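Local coordinates for protein 6-phosphogluconate dehydratase (Shewanella oneidensis, PDB 2GP4) that catalyses the dehydration of 6-phosphogluconate to 2-keto-3-deoxy-6-phosphogluconate in the Entner-Doudoroff pathway, captured in a form lacking its iron-sulfur cluster, at residues Ile377-Asp382 with Leu427-Thr432. Numbering follows the deposited sequence.
Sequences IKELLD and LTSVAT
E379, on helix 372-383, reaches across to S429 and V430 and shows how one carboxylate can tether a loop through its backbone. Within that loop, L427 packs against F375 and L376 of the same helix and against F367 and A370 of helix 364-370. T428 faces the other way, its OG1 donating to T432 O at 2.7 Å and bridging the three residues between them, among them S429 and V430, which touch the helix. S429 contributes mainly its methylene: CB lies 3.3 Å from E379 OE1. At V430 comes the direct bond, N donating to E379 OE1 over 2.9 Å at a fairly straight 162°, on the anti side of the carboxylate and 21° off its plane. E379 can present this oxygen because its chain folds at chi2 (-69°) instead of running extended. V430 also adds an apolar touch, CG1 resting 3.6 Å from E379 CB, while its side chain reaches A383 as well. Next along, A431 N donates to a water that in turn donates to E379 OE1, giving that oxygen two partners. With an alanine here instead of E379, the V430 amide would probably lose its acceptor and the water one of its two anchors. Two successive loop amides thus share one carboxylate oxygen of a helix, one directly and one through water, which joins helix 372-383 to the loop linking strands 411-416 and 440-445.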
loop_
_atom_site.group_PDB
_atom_site.type_symbol
_atom_site.label_atom_id
_atom_site.label_comp_id
_atom_site.label_asym_id
_atom_site.label_seq_id
_atom_site.Cartn_x
_atom_site.Cartn_y
_atom_site.Cartn_z
ATOM N N ILE A 377 -6.239 12.764 10.014
ATOM C CA ILE A 377 -7.397 11.958 10.392
ATOM C C ILE A 377 -8.568 12.829 10.844
ATOM O O ILE A 377 -9.709 12.518 10.531
ATOM C CB ILE A 377 -7.017 10.849 11.411
ATOM C CG1 ILE A 377 -6.219 9.749 10.693
ATOM C CG2 ILE A 377 -8.251 10.256 12.084
ATOM C CD1 ILE A 377 -5.651 8.678 11.603
ATOM N N LYS A 378 -8.288 13.929 11.537
ATOM C CA LYS A 378 -9.347 14.859 11.933
ATOM C C LYS A 378 -10.022 15.488 10.709
ATOM O O LYS A 378 -11.254 15.522 10.623
ATOM C CB LYS A 378 -8.821 15.946 12.872
ATOM C CG LYS A 378 -9.892 16.949 13.294
ATOM C CD LYS A 378 -9.310 18.178 13.967
ATOM C CE LYS A 378 -10.421 19.089 14.466
ATOM N NZ LYS A 378 -11.032 19.856 13.353
ATOM N N GLU A 379 -9.203 15.966 9.773
ATOM C CA GLU A 379 -9.681 16.551 8.520
ATOM C C GLU A 379 -10.569 15.598 7.727
ATOM O O GLU A 379 -11.659 15.979 7.282
ATOM C CB GLU A 379 -8.505 16.998 7.652
ATOM C CG GLU A 379 -7.838 18.268 8.131
ATOM C CD GLU A 379 -8.726 19.481 7.956
ATOM O OE1 GLU A 379 -9.143 19.749 6.808
ATOM O OE2 GLU A 379 -9.009 20.162 8.964
ATOM N N LEU A 380 -10.105 14.364 7.551
ATOM C CA LEU A 380 -10.860 13.391 6.778
ATOM C C LEU A 380 -12.164 13.011 7.489
ATOM O O LEU A 380 -13.220 12.934 6.853
ATOM C CB LEU A 380 -10.000 12.170 6.443
ATOM C CG LEU A 380 -8.781 12.437 5.548
ATOM C CD1 LEU A 380 -7.827 11.251 5.583
ATOM C CD2 LEU A 380 -9.178 12.785 4.106
ATOM N N LEU A 381 -12.080 12.804 8.803
ATOM C CA LEU A 381 -13.255 12.636 9.655
ATOM C C LEU A 381 -14.259 13.786 9.505
ATOM O O LEU A 381 -15.436 13.545 9.224
ATOM C CB LEU A 381 -12.836 12.485 11.121
ATOM C CG LEU A 381 -12.931 11.141 11.862
ATOM C CD1 LEU A 381 -13.221 9.957 10.950
ATOM C CD2 LEU A 381 -11.705 10.876 12.730
ATOM N N ASP A 382 -13.790 15.026 9.676
ATOM C CA ASP A 382 -14.644 16.214 9.543
ATOM C C ASP A 382 -15.354 16.271 8.191
ATOM O O ASP A 382 -16.495 16.716 8.112
ATOM C CB ASP A 382 -13.842 17.513 9.734
ATOM C CG ASP A 382 -13.380 17.727 11.163
ATOM O OD1 ASP A 382 -13.816 16.986 12.077
ATOM O OD2 ASP A 382 -12.553 18.649 11.368
ATOM N N LEU A 427 1.765 19.521 4.466
ATOM C CA LEU A 427 0.495 18.990 4.937
ATOM C C LEU A 427 -0.595 20.050 4.861
ATOM O O LEU A 427 -0.385 21.200 5.253
ATOM C CB LEU A 427 0.648 18.479 6.367
ATOM C CG LEU A 427 -0.559 17.907 7.109
ATOM C CD1 LEU A 427 -1.191 16.745 6.373
ATOM C CD2 LEU A 427 -0.103 17.476 8.488
ATOM N N THR A 428 -1.766 19.662 4.365
ATOM C CA THR A 428 -2.810 20.638 4.112
ATOM C C THR A 428 -4.202 20.173 4.551
ATOM O O THR A 428 -4.440 18.976 4.745
ATOM C CB THR A 428 -2.786 21.097 2.628
ATOM O OG1 THR A 428 -3.425 22.371 2.503
ATOM C CG2 THR A 428 -3.452 20.086 1.721
ATOM N N SER A 429 -5.107 21.135 4.712
ATOM C CA SER A 429 -6.501 20.864 5.060
ATOM C C SER A 429 -7.272 20.456 3.815
ATOM O O SER A 429 -6.838 20.751 2.696
ATOM C CB SER A 429 -7.138 22.119 5.646
ATOM O OG SER A 429 -7.160 23.142 4.670
ATOM N N VAL A 430 -8.421 19.803 4.001
ATOM C CA VAL A 430 -9.236 19.397 2.856
ATOM C C VAL A 430 -9.872 20.583 2.114
ATOM O O VAL A 430 -10.140 20.481 0.923
ATOM C CB VAL A 430 -10.297 18.280 3.184
ATOM C CG1 VAL A 430 -9.808 17.353 4.285
ATOM C CG2 VAL A 430 -11.661 18.859 3.516
ATOM N N ALA A 431 -10.094 21.700 2.808
ATOM C CA ALA A 431 -10.690 22.885 2.179
ATOM C C ALA A 431 -9.777 23.478 1.103
ATOM O O ALA A 431 -10.251 23.935 0.055
ATOM C CB ALA A 431 -11.039 23.932 3.222
ATOM N N THR A 432 -8.472 23.461 1.370
ATOM C CA THR A 432 -7.465 23.958 0.433
ATOM C C THR A 432 -6.372 22.902 0.181
ATOM O O THR A 432 -5.241 23.056 0.627
ATOM C CB THR A 432 -6.829 25.275 0.939
ATOM O OG1 THR A 432 -6.055 25.010 2.117
ATOM C CG2 THR A 432 -7.904 26.301 1.274
HETATM O O HOH W 1 -10.828 21.612 5.582
#